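Local coordinates for erythromycin dehydratase (Saccharopolyspora erythraea, PDB 3EL6), which probably removes water from a beta-hydroxyacyl intermediate, leaving a double bond, as the dehydratase domain of a modular erythromycin polyketide synthase, at residues S126-I131 with T154-V159. Sequence-based numbering, arbitrary orientation.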
ATOM      1  N   SER A 126     -12.114   8.971  15.687  1.00 27.64           N
ATOM      2  CA  SER A 126     -11.500  10.256  16.013  1.00 26.08           C
ATOM      3  C   SER A 126     -10.610  10.872  14.870  1.00 24.22           C
ATOM      4  O   SER A 126     -10.152  12.030  14.979  1.00 23.37           O
ATOM      5  CB  SER A 126     -10.688  10.096  17.317  1.00 27.74           C
ATOM      6  OG  SER A 126      -9.487   9.383  16.994  1.00 31.48           O
ATOM      7  N   GLY A 127     -10.396  10.124  13.779  1.00 20.92           N
ATOM      8  CA  GLY A 127      -9.641  10.607  12.664  1.00 20.83           C
ATOM      9  C   GLY A 127      -8.131  10.255  12.776  1.00 20.91           C
ATOM     10  O   GLY A 127      -7.396  10.572  11.862  1.00 21.92           O
ATOM     11  N   ARG A 128      -7.719   9.582  13.859  1.00 20.67           N
ATOM     12  CA  ARG A 128      -6.327   9.139  14.038  1.00 20.72           C
ATOM     13  C   ARG A 128      -6.054   7.890  13.197  1.00 21.21           C
ATOM     14  O   ARG A 128      -7.004   7.148  12.833  1.00 19.68           O
ATOM     15  CB  ARG A 128      -6.039   8.842  15.524  1.00 21.36           C
ATOM     16  CG  ARG A 128      -6.126  10.155  16.346  1.00 25.33           C
ATOM     17  CD  ARG A 128      -5.883   9.867  17.782  1.00 30.64           C
ATOM     18  NE  ARG A 128      -6.902   8.938  18.199  1.00 39.26           N
ATOM     19  CZ  ARG A 128      -7.277   8.762  19.454  1.00 48.17           C
ATOM     20  NH1 ARG A 128      -6.680   9.476  20.419  1.00 49.82           N
ATOM     21  NH2 ARG A 128      -8.248   7.878  19.736  1.00 49.06           N
ATOM     22  N   ARG A 129      -4.774   7.661  12.873  1.00 19.98           N
ATOM     23  CA  ARG A 129      -4.425   6.459  12.142  1.00 20.37           C
ATOM     24  C   ARG A 129      -3.259   5.727  12.800  1.00 21.55           C
ATOM     25  O   ARG A 129      -2.378   6.361  13.415  1.00 20.19           O
ATOM     26  CB  ARG A 129      -4.017   6.789  10.699  1.00 19.74           C
ATOM     27  CG  ARG A 129      -5.028   7.571   9.880  1.00 21.40           C
ATOM     28  CD  ARG A 129      -4.477   7.899   8.470  1.00 22.75           C
ATOM     29  NE  ARG A 129      -5.401   8.726   7.722  1.00 21.26           N
ATOM     30  CZ  ARG A 129      -6.315   8.229   6.881  1.00 27.08           C
ATOM     31  NH1 ARG A 129      -6.409   6.908   6.642  1.00 24.43           N
ATOM     32  NH2 ARG A 129      -7.148   9.040   6.260  1.00 28.18           N
ATOM     33  N   THR A 130      -3.232   4.399  12.652  1.00 20.69           N
ATOM     34  CA  THR A 130      -2.089   3.616  13.080  1.00 22.82           C
ATOM     35  C   THR A 130      -0.981   3.672  12.058  1.00 21.26           C
ATOM     36  O   THR A 130      -1.214   3.624  10.833  1.00 22.16           O
ATOM     37  CB  THR A 130      -2.511   2.147  13.373  1.00 25.42           C
ATOM     38  OG1 THR A 130      -3.438   2.145  14.466  1.00 24.91           O
ATOM     39  CG2 THR A 130      -1.265   1.314  13.713  1.00 26.39           C
ATOM     40  N   ILE A 131       0.256   3.739  12.535  1.00 20.20           N
ATOM     41  CA  ILE A 131       1.369   3.609  11.622  1.00 19.24           C
ATOM     42  C   ILE A 131       2.260   2.439  12.130  1.00 21.84           C
ATOM     43  O   ILE A 131       2.528   2.298  13.322  1.00 20.74           O
ATOM     44  CB  ILE A 131       2.215   4.948  11.549  1.00 20.22           C
ATOM     45  CG1 ILE A 131       3.441   4.779  10.641  1.00 17.02           C
ATOM     46  CG2 ILE A 131       2.577   5.380  12.975  1.00 18.74           C
ATOM     47  CD1 ILE A 131       4.031   6.116  10.151  1.00 19.84           C
ATOM     48  N   THR A 154       0.767   5.975  16.420  1.00 19.06           N
ATOM     49  CA  THR A 154      -0.486   6.609  16.054  1.00 20.45           C
ATOM     50  C   THR A 154      -0.200   8.016  15.566  1.00 19.95           C
ATOM     51  O   THR A 154       0.594   8.737  16.198  1.00 21.56           O
ATOM     52  CB  THR A 154      -1.413   6.652  17.322  1.00 21.46           C
ATOM     53  OG1 THR A 154      -1.670   5.305  17.761  1.00 23.87           O
ATOM     54  CG2 THR A 154      -2.750   7.393  17.031  1.00 22.24           C
ATOM     55  N   LEU A 155      -0.801   8.397  14.434  1.00 18.46           N
ATOM     56  CA  LEU A 155      -0.661   9.714  13.852  1.00 17.29           C
ATOM     57  C   LEU A 155      -1.930  10.461  14.181  1.00 17.84           C
ATOM     58  O   LEU A 155      -3.056   9.875  14.134  1.00 18.60           O
ATOM     59  CB  LEU A 155      -0.574   9.632  12.300  1.00 16.13           C
ATOM     60  CG  LEU A 155       0.719   8.851  11.842  1.00 17.12           C
ATOM     61  CD1 LEU A 155       0.585   8.741  10.324  1.00 20.50           C
ATOM     62  CD2 LEU A 155       1.956   9.721  12.270  1.00 17.02           C
ATOM     63  N   ALA A 156      -1.806  11.748  14.457  1.00 19.00           N
ATOM     64  CA  ALA A 156      -3.015  12.537  14.804  1.00 18.83           C
ATOM     65  C   ALA A 156      -2.898  13.935  14.243  1.00 19.16           C
ATOM     66  O   ALA A 156      -1.911  14.317  13.610  1.00 17.86           O
ATOM     67  CB  ALA A 156      -3.135  12.646  16.303  1.00 19.16           C
ATOM     68  N   GLN A 157      -3.879  14.756  14.597  1.00 17.28           N
ATOM     69  CA  GLN A 157      -4.018  16.085  14.018  1.00 17.59           C
ATOM     70  C   GLN A 157      -3.033  17.132  14.628  1.00 18.45           C
ATOM     71  O   GLN A 157      -2.676  17.044  15.790  1.00 18.52           O
ATOM     72  CB  GLN A 157      -5.458  16.601  14.269  1.00 18.78           C
ATOM     73  CG  GLN A 157      -6.533  15.628  13.638  1.00 18.45           C
ATOM     74  CD  GLN A 157      -7.007  14.475  14.482  1.00 18.31           C
ATOM     75  OE1 GLN A 157      -6.476  14.160  15.554  1.00 19.91           O
ATOM     76  NE2 GLN A 157      -8.083  13.804  13.990  1.00 19.50           N
ATOM     77  N   GLY A 158      -2.681  18.102  13.797  1.00 21.19           N
ATOM     78  CA  GLY A 158      -1.735  19.164  14.121  1.00 21.96           C
ATOM     79  C   GLY A 158      -2.307  20.047  15.218  1.00 23.87           C
ATOM     80  O   GLY A 158      -3.571  20.184  15.383  1.00 21.95           O
ATOM     81  N   VAL A 159      -1.399  20.598  16.012  1.00 22.27           N
ATOM     82  CA  VAL A 159      -1.785  21.504  17.075  1.00 23.93           C
ATOM     83  C   VAL A 159      -0.990  22.797  16.954  1.00 24.17           C
ATOM     84  O   VAL A 159       0.073  22.826  16.322  1.00 24.27           O
ATOM     85  CB  VAL A 159      -1.591  20.910  18.466  1.00 25.00           C
ATOM     86  CG1 VAL A 159      -2.431  19.629  18.668  1.00 28.14           C
ATOM     87  CG2 VAL A 159      -0.127  20.601  18.719  1.00 26.38           C
TER
HETATM   88  O   HOH W   1      -2.485   2.965  16.915  1.00 41.00           O
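Arg129 and Leu155 form an antiparallel, hydrogen-bonded pair at the open end of the hairpin made by strands 129-137 and 148-156, where the two strands begin to part. Their backbones exchange two bonds, Leu155 N to Arg129 O at 2.8 Å and Arg129 N to Leu155 O at 3.1 Å. Next to them, the non-hydrogen-bonded pair Thr130 and Thr154 is bridged by one water, 2.8 Å from Thr130 OG1 and 2.6 Å from Thr154 OG1. On this same face CG2 of Thr154, anti to its backbone N, reaches back to CB of Arg128 (3.9 Å). Arg128 also lays its CG against the methyl of Ala156. On the opposite face, with Arg129 and Leu155, CG2 of Ile131 meets CG of Leu155 at 4.1 Å, and helix 79-93 packs over both, through Ala86 and Ala89 on Ile131 and Val93 on Leu155. The guanidinium of Arg129 turns away from the hairpin partner to the carbonyls of His49 and Gly121. Beyond the strands, Gln157 bends at chi2 (87°) and brings NE2 to the carbonyl O of Ser126 (2.9 Å), in the carbonyl plane and on a lone pair, with the N-H...O angle bent to 145°. This side-chain bond ties the diverging ends together. The hairpin belongs to an antiparallel sheet curled around helix 79-93, as in the hotdog fold, here one half of the double hotdog of the dehydratase.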